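Long-range contacts in tRNA uridine(34) acetyltransferase (Methanocaldococcus infernus, PDB 6IA8), which catalyses the acetyl-CoA- and S-adenosylmethionine-dependent conversion of the wobble uridine of tRNA to 5-(carboxymethyl)uridine: residues Ile138-Thr143 against Cys189-Pro194; Val213-Gln218 against Leu249-His254; Tyr310-Ala315 against Val348-Leu353; Glu317-Ala322 against Glu355-Tyr360; Ile420-Leu425 against His447-Glu452. All blocks are in the same frame, centred on the assembly; numbering follows the deposited sequence.

Contact 1. Residues Ile138-Thr143 against Cys189-Pro194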
# COMPACT_ATOMS: atom_id res chain seq x y z
N ILE A 138 -0.77 9.11 5.17
CA ILE A 138 0.41 8.78 4.38
C ILE A 138 1.47 9.80 4.71
O ILE A 138 1.27 11.00 4.48
CB ILE A 138 0.13 8.78 2.88
CG1 ILE A 138 -1.00 7.82 2.52
CG2 ILE A 138 1.40 8.35 2.11
CD1 ILE A 138 -1.29 7.74 1.04
N ILE A 139 2.62 9.34 5.19
CA ILE A 139 3.75 10.20 5.55
C ILE A 139 4.71 10.22 4.37
O ILE A 139 5.37 9.22 4.06
CB ILE A 139 4.46 9.71 6.82
CG1 ILE A 139 3.45 9.47 7.95
CG2 ILE A 139 5.55 10.72 7.23
CD1 ILE A 139 2.62 10.68 8.34
N MET A 140 4.79 11.36 3.70
CA MET A 140 5.59 11.49 2.50
C MET A 140 6.94 12.13 2.80
O MET A 140 7.06 12.95 3.72
CB MET A 140 4.85 12.32 1.46
CG MET A 140 3.53 11.74 1.04
SD MET A 140 2.74 12.70 -0.25
CE MET A 140 2.57 14.29 0.54
N GLY A 141 7.95 11.77 2.01
CA GLY A 141 9.29 12.32 2.16
C GLY A 141 10.39 11.30 1.95
O GLY A 141 11.45 11.62 1.41
N GLY A 142 10.15 10.07 2.39
CA GLY A 142 11.13 9.01 2.28
C GLY A 142 12.21 9.02 3.33
O GLY A 142 12.92 8.01 3.47
N THR A 143 12.38 10.10 4.07
CA THR A 143 13.41 10.19 5.08
C THR A 143 12.86 10.12 6.50
O THR A 143 13.63 10.25 7.45
CB THR A 143 14.20 11.49 4.91
OG1 THR A 143 13.33 12.61 5.08
CG2 THR A 143 14.83 11.55 3.52
N CYS A 189 0.63 4.77 6.43
CA CYS A 189 1.65 4.36 5.49
C CYS A 189 2.86 5.28 5.60
O CYS A 189 2.71 6.50 5.60
CB CYS A 189 1.14 4.39 4.05
SG CYS A 189 2.51 3.82 2.87
N ILE A 190 4.04 4.68 5.71
CA ILE A 190 5.30 5.42 5.82
C ILE A 190 6.14 5.08 4.60
O ILE A 190 6.33 3.91 4.27
CB ILE A 190 6.04 5.07 7.12
CG1 ILE A 190 5.18 5.49 8.31
CG2 ILE A 190 7.39 5.84 7.20
CD1 ILE A 190 5.80 5.18 9.62
N GLU A 191 6.60 6.10 3.90
CA GLU A 191 7.49 5.90 2.77
C GLU A 191 8.92 5.96 3.27
O GLU A 191 9.26 6.81 4.11
CB GLU A 191 7.26 6.97 1.70
CG GLU A 191 5.81 7.10 1.25
CD GLU A 191 5.64 8.09 0.12
OE1 GLU A 191 6.55 8.91 -0.12
OE2 GLU A 191 4.59 8.04 -0.55
N THR A 192 9.77 5.06 2.76
CA THR A 192 11.15 5.06 3.23
C THR A 192 12.10 4.49 2.19
O THR A 192 11.69 3.73 1.32
CB THR A 192 11.30 4.26 4.53
OG1 THR A 192 12.61 4.48 5.12
CG2 THR A 192 11.11 2.76 4.25
N ARG A 193 13.36 4.89 2.29
CA ARG A 193 14.40 4.29 1.46
C ARG A 193 14.69 2.89 1.98
O ARG A 193 14.63 2.66 3.19
CB ARG A 193 15.68 5.13 1.47
CG ARG A 193 15.48 6.58 1.07
CD ARG A 193 16.83 7.31 0.98
NE ARG A 193 16.67 8.74 0.81
CZ ARG A 193 17.64 9.56 0.41
NH1 ARG A 193 17.40 10.86 0.27
NH2 ARG A 193 18.85 9.07 0.14
N PRO A 194 14.98 1.93 1.10
CA PRO A 194 15.19 0.55 1.56
C PRO A 194 16.26 0.42 2.62
O PRO A 194 16.16 -0.49 3.45
CB PRO A 194 15.58 -0.19 0.29
CG PRO A 194 14.92 0.60 -0.83
CD PRO A 194 15.05 2.04 -0.38
O HOH W 1 8.03 9.21 4.54
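Glu191 holds CG anti to its own carbonyl carbon (chi1 -53°), which sets that methylene 3.5 Å from Ile139 O, and the rest of the chain runs on extended beside Met140. The two side chains lie alongside each other and point the same way, with Glu191 OE1 3.8 Å from Met140 CA. Alongside, strands 134-140 and 184-192 pair in parallel. Ile139 N donates an almost straight bond to Cys189 O at 2.9 Å, whereas the return bond from Glu191 N to Ile139 O is weak at 3.4 Å. On one face of the sheet Ile138 CG1 lies against Cys189 CB, and on the other Ile139 and Ile190 meet through their CG1 atoms. Beyond Ile139 the first chain swings out, and a water fills the split: it donates to Ile139 O and to Glu191 O, each at 2.7 Å, and accepts from Gly142 N. Gly142 then returns to the second strand, where its CA comes 3.4 Å from Glu191 O and its O takes a weak bond from Arg193 N. Glu191 OE2 also comes close to the like-charged Glu214 OE2. In the radical SAM sheet, strand 134-140 is bordered on its other side by strand 63-68 and strand 184-192 by strand 212-218, while helix 149-164 covers Ile139 through Phe155 and Ile156.

Contact 2. Residues Val213-Gln218 against Leu249-His254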
# COMPACT_ATOMS: atom_id res chain seq x y z
N VAL A 213 4.36 -0.05 4.70
CA VAL A 213 5.64 0.61 4.42
C VAL A 213 5.90 0.55 2.92
O VAL A 213 5.82 -0.52 2.30
CB VAL A 213 6.79 -0.05 5.20
CG1 VAL A 213 8.15 0.62 4.79
CG2 VAL A 213 6.59 0.06 6.67
N GLU A 214 6.16 1.70 2.33
CA GLU A 214 6.45 1.82 0.91
C GLU A 214 7.95 2.02 0.76
O GLU A 214 8.50 2.99 1.29
CB GLU A 214 5.71 2.99 0.26
CG GLU A 214 5.90 3.03 -1.26
CD GLU A 214 5.44 4.35 -1.89
OE1 GLU A 214 6.27 5.03 -2.52
OE2 GLU A 214 4.25 4.69 -1.73
N LEU A 215 8.61 1.09 0.06
CA LEU A 215 10.05 1.12 -0.14
C LEU A 215 10.35 1.83 -1.45
O LEU A 215 9.74 1.52 -2.47
CB LEU A 215 10.62 -0.30 -0.16
CG LEU A 215 10.49 -1.09 1.15
CD1 LEU A 215 10.98 -2.56 0.91
CD2 LEU A 215 11.29 -0.44 2.27
N GLY A 216 11.27 2.80 -1.41
CA GLY A 216 11.75 3.43 -2.62
C GLY A 216 12.70 2.53 -3.40
O GLY A 216 13.91 2.79 -3.46
N VAL A 217 12.17 1.44 -3.98
CA VAL A 217 13.01 0.45 -4.64
C VAL A 217 13.60 1.01 -5.94
O VAL A 217 14.81 0.89 -6.18
CB VAL A 217 12.20 -0.83 -4.91
CG1 VAL A 217 13.04 -1.84 -5.66
CG2 VAL A 217 11.68 -1.41 -3.59
N GLN A 218 12.74 1.59 -6.79
CA GLN A 218 13.09 2.17 -8.09
C GLN A 218 13.47 1.09 -9.08
O GLN A 218 12.78 0.94 -10.09
CB GLN A 218 14.21 3.19 -7.95
CG GLN A 218 14.07 4.16 -6.79
CD GLN A 218 12.70 4.77 -6.64
OE1 GLN A 218 11.84 4.65 -7.51
NE2 GLN A 218 12.49 5.41 -5.50
N LEU A 249 3.76 -6.41 8.43
CA LEU A 249 3.42 -5.16 7.76
C LEU A 249 3.12 -5.41 6.28
O LEU A 249 3.59 -6.39 5.69
CB LEU A 249 4.55 -4.13 7.90
CG LEU A 249 4.67 -3.59 9.32
CD1 LEU A 249 6.05 -2.93 9.55
CD2 LEU A 249 3.59 -2.53 9.62
N LYS A 250 2.34 -4.50 5.69
CA LYS A 250 2.16 -4.47 4.25
C LYS A 250 3.35 -3.80 3.59
O LYS A 250 3.88 -2.79 4.10
CB LYS A 250 0.89 -3.72 3.89
CG LYS A 250 -0.39 -4.50 4.44
CD LYS A 250 -1.67 -3.62 4.40
CE LYS A 250 -1.86 -2.89 5.73
NZ LYS A 250 -1.73 -3.74 6.94
N VAL A 251 3.71 -4.30 2.42
CA VAL A 251 4.91 -3.88 1.72
C VAL A 251 4.52 -3.40 0.34
O VAL A 251 3.95 -4.16 -0.45
CB VAL A 251 5.93 -5.01 1.63
CG1 VAL A 251 7.15 -4.57 0.83
CG2 VAL A 251 6.33 -5.50 3.02
N SER A 252 4.86 -2.17 0.04
CA SER A 252 4.69 -1.58 -1.27
C SER A 252 6.04 -1.20 -1.86
O SER A 252 6.93 -0.74 -1.13
CB SER A 252 3.79 -0.31 -1.17
OG SER A 252 3.76 0.37 -2.40
N TYR A 253 6.18 -1.36 -3.17
CA TYR A 253 7.39 -0.99 -3.89
C TYR A 253 7.08 0.17 -4.83
O TYR A 253 6.17 0.06 -5.67
CB TYR A 253 7.94 -2.12 -4.75
CG TYR A 253 8.61 -3.29 -4.09
CD1 TYR A 253 8.74 -3.38 -2.71
CD2 TYR A 253 9.16 -4.30 -4.88
CE1 TYR A 253 9.41 -4.45 -2.12
CE2 TYR A 253 9.81 -5.37 -4.32
CZ TYR A 253 9.94 -5.46 -2.95
OH TYR A 253 10.61 -6.59 -2.47
N HIS A 254 7.83 1.26 -4.71
CA HIS A 254 7.84 2.28 -5.75
C HIS A 254 8.85 1.86 -6.81
O HIS A 254 10.02 1.64 -6.50
CB HIS A 254 8.18 3.66 -5.19
CG HIS A 254 8.05 4.75 -6.19
ND1 HIS A 254 9.08 5.11 -7.04
CD2 HIS A 254 7.02 5.57 -6.49
CE1 HIS A 254 8.69 6.11 -7.80
NE2 HIS A 254 7.44 6.40 -7.50
O HOH W 2 2.59 2.62 -1.84
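Val217 drops its CG2 methyl onto one face of the Tyr253 ring, 3.6 Å above the plane and displaced toward the rim, as a CH-pi contact. Leu215 CD1 fits beside the same ring, 3.9 Å from CE1, and also reaches Val251 CG1. Farther back, Val213 CG2 fills the hollow beside Leu249 CD1. On the other face of the sheet Glu214 CG lies against Ser252 OG at 3.6 Å, and a water bridges that hydroxyl to Glu214 OE2, whose salt-bridge partner is Lys286. At the far end Gln218 folds back at chi2 (-46°) and its OE1 receives His254 ND1 at 2.8 Å, in the imidazole plane and on a lone pair. An alanine in place of His254 would probably leave Gln218 OE1 without this donor and its amide freer to turn. Straight backbone bonds, such as Leu215 N to Ser252 O at 2.8 Å, run the length of the pair. These are neighbouring strands of a beta-alpha-beta unit, with helix 234-245 in the connection, as in the TIM-barrel-like radical SAM core.

Contact 3. Residues Tyr310-Ala315 against Val348-Leu353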
# COMPACT_ATOMS: atom_id res chain seq x y z
N TYR A 310 11.89 7.42 -21.28
CA TYR A 310 10.81 6.87 -22.08
C TYR A 310 9.89 7.99 -22.54
O TYR A 310 9.61 8.94 -21.80
CB TYR A 310 9.99 5.88 -21.24
CG TYR A 310 10.57 4.48 -21.08
CD1 TYR A 310 9.97 3.57 -20.22
CD2 TYR A 310 11.69 4.08 -21.79
CE1 TYR A 310 10.48 2.30 -20.06
CE2 TYR A 310 12.19 2.81 -21.65
CZ TYR A 310 11.58 1.92 -20.78
OH TYR A 310 12.07 0.64 -20.63
N ARG A 311 9.38 7.86 -23.77
CA ARG A 311 8.21 8.58 -24.22
C ARG A 311 6.96 7.75 -23.90
O ARG A 311 7.05 6.68 -23.30
CB ARG A 311 8.33 8.90 -25.71
CG ARG A 311 9.44 9.92 -26.00
CD ARG A 311 9.71 10.07 -27.49
NE ARG A 311 8.52 10.47 -28.24
CZ ARG A 311 8.51 10.69 -29.55
NH1 ARG A 311 9.63 10.56 -30.26
NH2 ARG A 311 7.38 11.05 -30.15
N GLU A 312 5.79 8.24 -24.32
CA GLU A 312 4.55 7.57 -23.95
C GLU A 312 4.49 6.14 -24.47
O GLU A 312 4.08 5.23 -23.75
CB GLU A 312 3.35 8.37 -24.46
CG GLU A 312 3.12 9.67 -23.73
CD GLU A 312 1.79 9.68 -23.01
OE1 GLU A 312 1.76 9.39 -21.80
OE2 GLU A 312 0.77 9.97 -23.66
N GLU A 313 4.90 5.92 -25.73
CA GLU A 313 4.84 4.59 -26.32
C GLU A 313 5.57 3.57 -25.44
O GLU A 313 5.04 2.50 -25.15
CB GLU A 313 5.44 4.62 -27.73
CG GLU A 313 5.72 3.26 -28.34
CD GLU A 313 6.85 3.31 -29.38
OE1 GLU A 313 6.85 4.22 -30.24
OE2 GLU A 313 7.74 2.44 -29.32
N GLU A 314 6.80 3.87 -25.04
CA GLU A 314 7.57 2.89 -24.29
C GLU A 314 6.99 2.66 -22.90
O GLU A 314 6.95 1.52 -22.41
CB GLU A 314 9.04 3.33 -24.18
CG GLU A 314 9.77 3.46 -25.50
CD GLU A 314 9.58 4.81 -26.13
OE1 GLU A 314 8.87 4.90 -27.15
OE2 GLU A 314 10.13 5.79 -25.60
N ALA A 315 6.56 3.74 -22.23
CA ALA A 315 5.99 3.59 -20.90
C ALA A 315 4.75 2.72 -20.97
O ALA A 315 4.54 1.85 -20.12
CB ALA A 315 5.68 4.96 -20.31
N VAL A 348 7.56 11.42 -19.98
CA VAL A 348 6.11 11.45 -20.16
C VAL A 348 5.53 12.67 -19.45
O VAL A 348 5.70 12.83 -18.23
CB VAL A 348 5.48 10.15 -19.65
CG1 VAL A 348 3.97 10.25 -19.66
CG2 VAL A 348 5.95 8.98 -20.49
N LYS A 349 4.81 13.50 -20.19
CA LYS A 349 4.18 14.69 -19.63
C LYS A 349 2.67 14.60 -19.54
O LYS A 349 2.07 15.30 -18.72
CB LYS A 349 4.53 15.93 -20.47
CG LYS A 349 6.01 16.10 -20.78
CD LYS A 349 6.24 17.27 -21.74
N LYS A 350 2.04 13.77 -20.37
CA LYS A 350 0.58 13.70 -20.42
C LYS A 350 0.02 13.10 -19.14
O LYS A 350 0.68 12.30 -18.45
CB LYS A 350 0.14 12.90 -21.64
CG LYS A 350 0.29 13.70 -22.94
CD LYS A 350 0.20 12.83 -24.18
CE LYS A 350 -1.13 12.10 -24.27
NZ LYS A 350 -1.25 11.32 -25.54
N SER A 351 -1.20 13.51 -18.80
CA SER A 351 -1.78 13.24 -17.49
C SER A 351 -2.68 12.00 -17.45
O SER A 351 -3.15 11.63 -16.36
CB SER A 351 -2.58 14.46 -17.03
OG SER A 351 -3.55 14.83 -18.00
N ASN A 352 -2.95 11.37 -18.58
CA ASN A 352 -3.84 10.21 -18.64
C ASN A 352 -3.10 8.92 -18.99
O ASN A 352 -3.60 8.07 -19.72
CB ASN A 352 -4.96 10.47 -19.64
CG ASN A 352 -4.44 10.84 -21.01
OD1 ASN A 352 -3.28 11.22 -21.16
ND2 ASN A 352 -5.29 10.74 -22.02
N LEU A 353 -1.88 8.75 -18.47
CA LEU A 353 -1.11 7.56 -18.80
C LEU A 353 -1.88 6.30 -18.45
O LEU A 353 -1.86 5.33 -19.21
CB LEU A 353 0.24 7.59 -18.08
CG LEU A 353 1.15 6.38 -18.33
CD1 LEU A 353 1.41 6.19 -19.82
CD2 LEU A 353 2.48 6.53 -17.59
O HOH W 3 9.24 9.23 -18.97
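The N-terminal turn of helix 312-325 packs here on the loop that leads into helix 353-364, with Glu312 and Ala315 facing Val348, Lys350 and Leu353. Ala315 CB rests on Val348 CG2 at 4.0 Å and borders Leu353 CD1, forming the small apolar centre. Val348 CG2 also leans on the backbone of Arg311. Glu312 crosses Val348 and Lys350 at about a right angle, and its bend at chi2 (-116°) carries CD over the aliphatic part of Lys350, 3.7 Å from its CD. Glu312 OE1 lies 3.2 Å from Val348 CG1 and is buried with no polar partner. A salt bridge from Glu312 OE2 to Lys350 NZ, 3.1 Å long, is doubtful because that oxygen sits too close to Leu356. A water joins the backbones more securely, donating to Tyr310 O and accepting from Val348 N, both at 2.9 Å. The first turn is further fixed by Glu314, whose CB lies over one face of the Tyr310 ring and whose OE2 accepts from Arg311 N at 2.9 Å, from above the carboxylate plane. With Arg311 at the N-cap, this bond, from its N-H to the side chain of the third helical residue, is one half of a capping box.

Contact 4. Residues Glu317-Ala322 against Glu355-Tyr360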
# COMPACT_ATOMS: atom_id res chain seq x y z
N GLU A 317 3.98 0.40 -23.20
CA GLU A 317 4.34 -0.99 -23.46
C GLU A 317 4.77 -1.68 -22.18
O GLU A 317 4.33 -2.79 -21.89
CB GLU A 317 5.45 -1.06 -24.51
CG GLU A 317 5.02 -0.63 -25.89
CD GLU A 317 6.16 -0.62 -26.88
OE1 GLU A 317 7.27 -1.04 -26.51
OE2 GLU A 317 5.95 -0.19 -28.04
N VAL A 318 5.64 -1.04 -21.40
CA VAL A 318 6.15 -1.68 -20.18
C VAL A 318 5.05 -1.83 -19.13
O VAL A 318 4.89 -2.88 -18.50
CB VAL A 318 7.35 -0.88 -19.63
CG1 VAL A 318 7.80 -1.45 -18.30
CG2 VAL A 318 8.49 -0.92 -20.64
N ILE A 319 4.27 -0.77 -18.92
CA ILE A 319 3.28 -0.83 -17.84
C ILE A 319 2.16 -1.80 -18.22
O ILE A 319 1.62 -2.51 -17.37
CB ILE A 319 2.74 0.57 -17.52
CG1 ILE A 319 3.88 1.44 -16.93
CG2 ILE A 319 1.59 0.48 -16.53
CD1 ILE A 319 3.50 2.90 -16.77
N SER A 320 1.81 -1.84 -19.51
CA SER A 320 0.79 -2.79 -19.96
C SER A 320 1.24 -4.23 -19.74
O SER A 320 0.49 -5.08 -19.24
CB SER A 320 0.48 -2.54 -21.43
OG SER A 320 -0.24 -1.32 -21.60
N TYR A 321 2.50 -4.52 -20.07
CA TYR A 321 3.05 -5.83 -19.74
C TYR A 321 2.96 -6.10 -18.25
O TYR A 321 2.49 -7.16 -17.82
CB TYR A 321 4.51 -5.93 -20.21
CG TYR A 321 5.15 -7.23 -19.78
CD1 TYR A 321 4.89 -8.42 -20.47
CD2 TYR A 321 5.93 -7.29 -18.64
CE1 TYR A 321 5.44 -9.62 -20.06
CE2 TYR A 321 6.47 -8.49 -18.22
CZ TYR A 321 6.23 -9.64 -18.92
OH TYR A 321 6.78 -10.82 -18.47
N ALA A 322 3.46 -5.17 -17.43
CA ALA A 322 3.46 -5.39 -15.99
C ALA A 322 2.07 -5.71 -15.48
O ALA A 322 1.89 -6.66 -14.71
CB ALA A 322 4.02 -4.16 -15.27
N GLU A 355 -5.11 5.80 -18.50
CA GLU A 355 -6.13 5.57 -19.52
C GLU A 355 -5.49 5.04 -20.80
O GLU A 355 -6.06 4.18 -21.48
CB GLU A 355 -6.91 6.87 -19.80
CG GLU A 355 -8.10 6.68 -20.73
CD GLU A 355 -8.66 8.00 -21.23
OE1 GLU A 355 -8.02 9.05 -21.00
OE2 GLU A 355 -9.75 7.99 -21.85
N LEU A 356 -4.31 5.56 -21.14
CA LEU A 356 -3.63 5.10 -22.35
C LEU A 356 -3.24 3.63 -22.21
O LEU A 356 -3.34 2.86 -23.18
CB LEU A 356 -2.40 5.97 -22.62
CG LEU A 356 -2.69 7.47 -22.74
CD1 LEU A 356 -1.39 8.25 -22.88
CD2 LEU A 356 -3.59 7.74 -23.92
N VAL A 357 -2.81 3.24 -21.01
CA VAL A 357 -2.45 1.85 -20.75
C VAL A 357 -3.68 0.97 -20.90
O VAL A 357 -3.62 -0.09 -21.52
CB VAL A 357 -1.83 1.70 -19.35
CG1 VAL A 357 -1.78 0.24 -18.95
CG2 VAL A 357 -0.45 2.34 -19.32
N TYR A 358 -4.80 1.39 -20.31
CA TYR A 358 -6.05 0.64 -20.41
C TYR A 358 -6.43 0.40 -21.87
O TYR A 358 -6.74 -0.73 -22.28
CB TYR A 358 -7.16 1.39 -19.66
CG TYR A 358 -8.51 0.71 -19.68
CD1 TYR A 358 -8.84 -0.25 -18.73
CD2 TYR A 358 -9.47 1.04 -20.64
CE1 TYR A 358 -10.08 -0.87 -18.74
CE2 TYR A 358 -10.71 0.42 -20.65
CZ TYR A 358 -11.01 -0.53 -19.70
OH TYR A 358 -12.24 -1.13 -19.72
N LYS A 359 -6.41 1.46 -22.69
CA LYS A 359 -6.82 1.31 -24.08
C LYS A 359 -5.83 0.45 -24.86
O LYS A 359 -6.21 -0.30 -25.78
CB LYS A 359 -6.96 2.69 -24.72
CG LYS A 359 -8.13 3.50 -24.16
CD LYS A 359 -8.31 4.81 -24.92
CE LYS A 359 -9.51 5.58 -24.39
NZ LYS A 359 -9.70 6.89 -25.08
N TYR A 360 -4.54 0.56 -24.53
CA TYR A 360 -3.55 -0.30 -25.16
C TYR A 360 -3.83 -1.77 -24.85
O TYR A 360 -3.81 -2.63 -25.73
CB TYR A 360 -2.15 0.10 -24.71
CG TYR A 360 -1.03 -0.67 -25.39
CD1 TYR A 360 -0.53 -0.25 -26.60
CD2 TYR A 360 -0.47 -1.79 -24.79
CE1 TYR A 360 0.51 -0.92 -27.20
CE2 TYR A 360 0.57 -2.47 -25.40
CZ TYR A 360 1.05 -2.03 -26.61
OH TYR A 360 2.07 -2.72 -27.22
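The Tyr360 ring packs against helix 317-322 through CD2, which Ser320 OG approaches to 3.2 Å and Ser320 CB to 3.6 Å. At the far end of the ring Tyr360 OH lies 3.9 Å from the methylene CG of Glu317, while the Glu317 carboxylate plane stands 33° from the ring. CG of Tyr360 stands anti to the backbone N (chi1 -176°), on the side of helix 317-322. The serine hydroxyl already has a partner in Ile316 O one turn back, so its contact with the tyrosine is one of close packing. One turn earlier Val357 divides its two methyls: CG1 touches Ser320 OG at 3.4 Å and CG2 meets Ile319 CG2 at 3.9 Å, the isoleucine and valine crossing at about a right angle. The axes of segments 317-322 and 355-360 approach to 9.3 Å and cross at -66°, with Ser320 set against both Val357 and Tyr360. Ile316, a turn before Ser320, extends the interface by touching both Leu356 and Tyr360. Helix 312-325 is thus set between helix 353-364 and helix 264-276, which takes Val318, Tyr321 and Ala322, while Pro289 and Ile335 in loops cover Ile319.

Contact 5. Residues Ile420-Leu425 against His447-Glu452. With SO4 (sulfate ion), chain E.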
# COMPACT_ATOMS: atom_id res chain seq x y z
N ILE A 420 -14.47 -8.90 -3.68
CA ILE A 420 -15.30 -8.26 -2.67
C ILE A 420 -14.52 -7.95 -1.40
O ILE A 420 -14.80 -6.96 -0.72
CB ILE A 420 -16.52 -9.17 -2.36
CG1 ILE A 420 -17.44 -9.20 -3.60
CG2 ILE A 420 -17.24 -8.67 -1.15
CD1 ILE A 420 -18.37 -10.41 -3.62
N ALA A 421 -13.60 -8.84 -1.02
CA ALA A 421 -12.87 -8.72 0.23
C ALA A 421 -11.68 -9.66 0.17
O ALA A 421 -11.71 -10.67 -0.53
CB ALA A 421 -13.74 -9.08 1.43
N PHE A 422 -10.64 -9.35 0.95
CA PHE A 422 -9.47 -10.21 0.97
C PHE A 422 -8.77 -10.10 2.31
O PHE A 422 -8.93 -9.12 3.05
CB PHE A 422 -8.53 -9.89 -0.22
CG PHE A 422 -7.85 -8.58 -0.14
CD1 PHE A 422 -8.40 -7.48 -0.76
CD2 PHE A 422 -6.63 -8.44 0.51
CE1 PHE A 422 -7.78 -6.24 -0.71
CE2 PHE A 422 -6.00 -7.19 0.58
CZ PHE A 422 -6.57 -6.09 -0.02
N LEU A 423 -7.97 -11.13 2.61
CA LEU A 423 -7.20 -11.19 3.83
C LEU A 423 -5.84 -11.78 3.49
O LEU A 423 -5.75 -12.77 2.75
CB LEU A 423 -7.90 -12.06 4.89
CG LEU A 423 -7.23 -12.25 6.23
CD1 LEU A 423 -8.30 -12.52 7.30
CD2 LEU A 423 -6.19 -13.35 6.24
N ARG A 424 -4.78 -11.16 4.04
CA ARG A 424 -3.39 -11.58 3.84
C ARG A 424 -2.90 -12.26 5.12
O ARG A 424 -2.77 -11.61 6.16
CB ARG A 424 -2.52 -10.38 3.50
CG ARG A 424 -2.87 -9.66 2.22
CD ARG A 424 -1.82 -8.60 1.94
NE ARG A 424 -2.16 -7.66 0.87
CZ ARG A 424 -2.03 -7.92 -0.43
NH1 ARG A 424 -1.67 -9.13 -0.82
NH2 ARG A 424 -2.32 -7.00 -1.33
N LEU A 425 -2.72 -13.57 5.06
CA LEU A 425 -2.26 -14.38 6.18
C LEU A 425 -0.85 -14.89 5.89
O LEU A 425 -0.56 -15.32 4.77
CB LEU A 425 -3.19 -15.57 6.38
CG LEU A 425 -2.99 -16.46 7.60
CD1 LEU A 425 -3.35 -15.71 8.88
CD2 LEU A 425 -3.89 -17.71 7.47
N HIS A 447 -9.24 -6.53 4.29
CA HIS A 447 -9.89 -5.42 3.60
C HIS A 447 -11.21 -5.89 3.01
O HIS A 447 -11.24 -6.83 2.22
CB HIS A 447 -8.99 -4.89 2.50
CG HIS A 447 -9.43 -3.56 1.96
ND1 HIS A 447 -9.02 -2.36 2.51
CD2 HIS A 447 -10.30 -3.23 0.96
CE1 HIS A 447 -9.58 -1.36 1.85
NE2 HIS A 447 -10.35 -1.86 0.91
N VAL A 448 -12.30 -5.27 3.43
CA VAL A 448 -13.63 -5.48 2.86
C VAL A 448 -13.99 -4.21 2.11
O VAL A 448 -14.05 -3.13 2.71
CB VAL A 448 -14.67 -5.79 3.95
CG1 VAL A 448 -16.09 -5.94 3.31
CG2 VAL A 448 -14.28 -6.99 4.75
N PHE A 449 -14.19 -4.31 0.79
CA PHE A 449 -14.45 -3.13 -0.03
C PHE A 449 -15.82 -2.56 0.31
O PHE A 449 -16.83 -3.27 0.25
CB PHE A 449 -14.34 -3.46 -1.52
CG PHE A 449 -12.91 -3.66 -1.97
CD1 PHE A 449 -12.08 -2.56 -2.19
CD2 PHE A 449 -12.38 -4.93 -2.16
CE1 PHE A 449 -10.78 -2.72 -2.58
CE2 PHE A 449 -11.06 -5.10 -2.55
CZ PHE A 449 -10.25 -4.00 -2.76
N GLY A 450 -15.86 -1.29 0.71
CA GLY A 450 -17.06 -0.76 1.34
C GLY A 450 -17.79 0.32 0.57
O GLY A 450 -17.85 0.26 -0.66
N TRP A 451 -18.35 1.28 1.30
CA TRP A 451 -19.11 2.38 0.71
C TRP A 451 -18.32 3.06 -0.40
O TRP A 451 -17.09 3.14 -0.36
CB TRP A 451 -19.44 3.35 1.85
CG TRP A 451 -20.16 4.60 1.46
CD1 TRP A 451 -21.48 4.88 1.63
CD2 TRP A 451 -19.59 5.76 0.84
NE1 TRP A 451 -21.77 6.13 1.16
CE2 TRP A 451 -20.62 6.69 0.66
CE3 TRP A 451 -18.30 6.09 0.42
CZ2 TRP A 451 -20.41 7.94 0.08
CZ3 TRP A 451 -18.09 7.33 -0.16
CH2 TRP A 451 -19.14 8.24 -0.33
N GLU A 452 -19.06 3.57 -1.39
CA GLU A 452 -18.46 4.17 -2.58
C GLU A 452 -19.51 4.89 -3.43
O GLU A 452 -20.33 4.24 -4.09
CB GLU A 452 -17.74 3.07 -3.39
CG GLU A 452 -17.10 3.53 -4.70
S SO4 E . -12.32 1.09 -0.07
O1 SO4 E . -12.15 -0.26 0.43
O2 SO4 E . -13.72 1.30 -0.42
O3 SO4 E . -11.93 2.04 0.97
O4 SO4 E . -11.47 1.28 -1.24
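His447 O accepts a hydrogen bond from Phe422 N at 2.9 Å, strands 418-427 and 440-448 of the GNAT domain running antiparallel; Ala421 CA, 3.2 Å from His447 O, adds a weaker CA-H...O contact. His447 N returns a bond to Phe422 O, and Phe449 N binds Ile420 O beside a classic beta bulge at Ile420 and Ala421. Phe422 CG sits between backbone N and carbonyl carbon (chi1 69°), and its ring receives His447 CB over one face, 3.6 Å above the plane. Phe449 brings CZ to 3.9 Å from Phe422 CE1 at that ring's edge, while His447 CD2 stands over the centre of the Phe449 ring. An alanine in place of Phe449 would probably open a gap beside Phe422 and leave the imidazole freer to turn. His447 and Val448 belong to the acetyl-CoA site inferred from relatives; a sulfate, probably from the crystallisation liquor, sits at His447 NE2, too close for the length to be trusted. On the other sheet face, Ala421 CB touches Val448 CG2 at 4.0 Å.

Along the chain contacts 1 and 2 come first, then contacts 3 and 4 with alternating segments, and contact 5 last. Contacts 1 and 2, their centres 9 Å apart, lie in the seven-stranded parallel sheet of the radical SAM core and meet directly, strands 184-192 and 212-218 being neighbours: Thr192 N approaches Glu214 O at 2.8 Å. Contacts 3 and 4 share helix 312-325; their centres are 10 Å apart, about 22 to 27 Å from those of the first two. Contact 5 belongs to the mixed acetyltransferase sheet, yet its nearest atoms come about 5 Å from contact 2. Lys250 of contact 2 donates to Arg444 O on strand 440-448, which continues into contact 5, joining the two sheets.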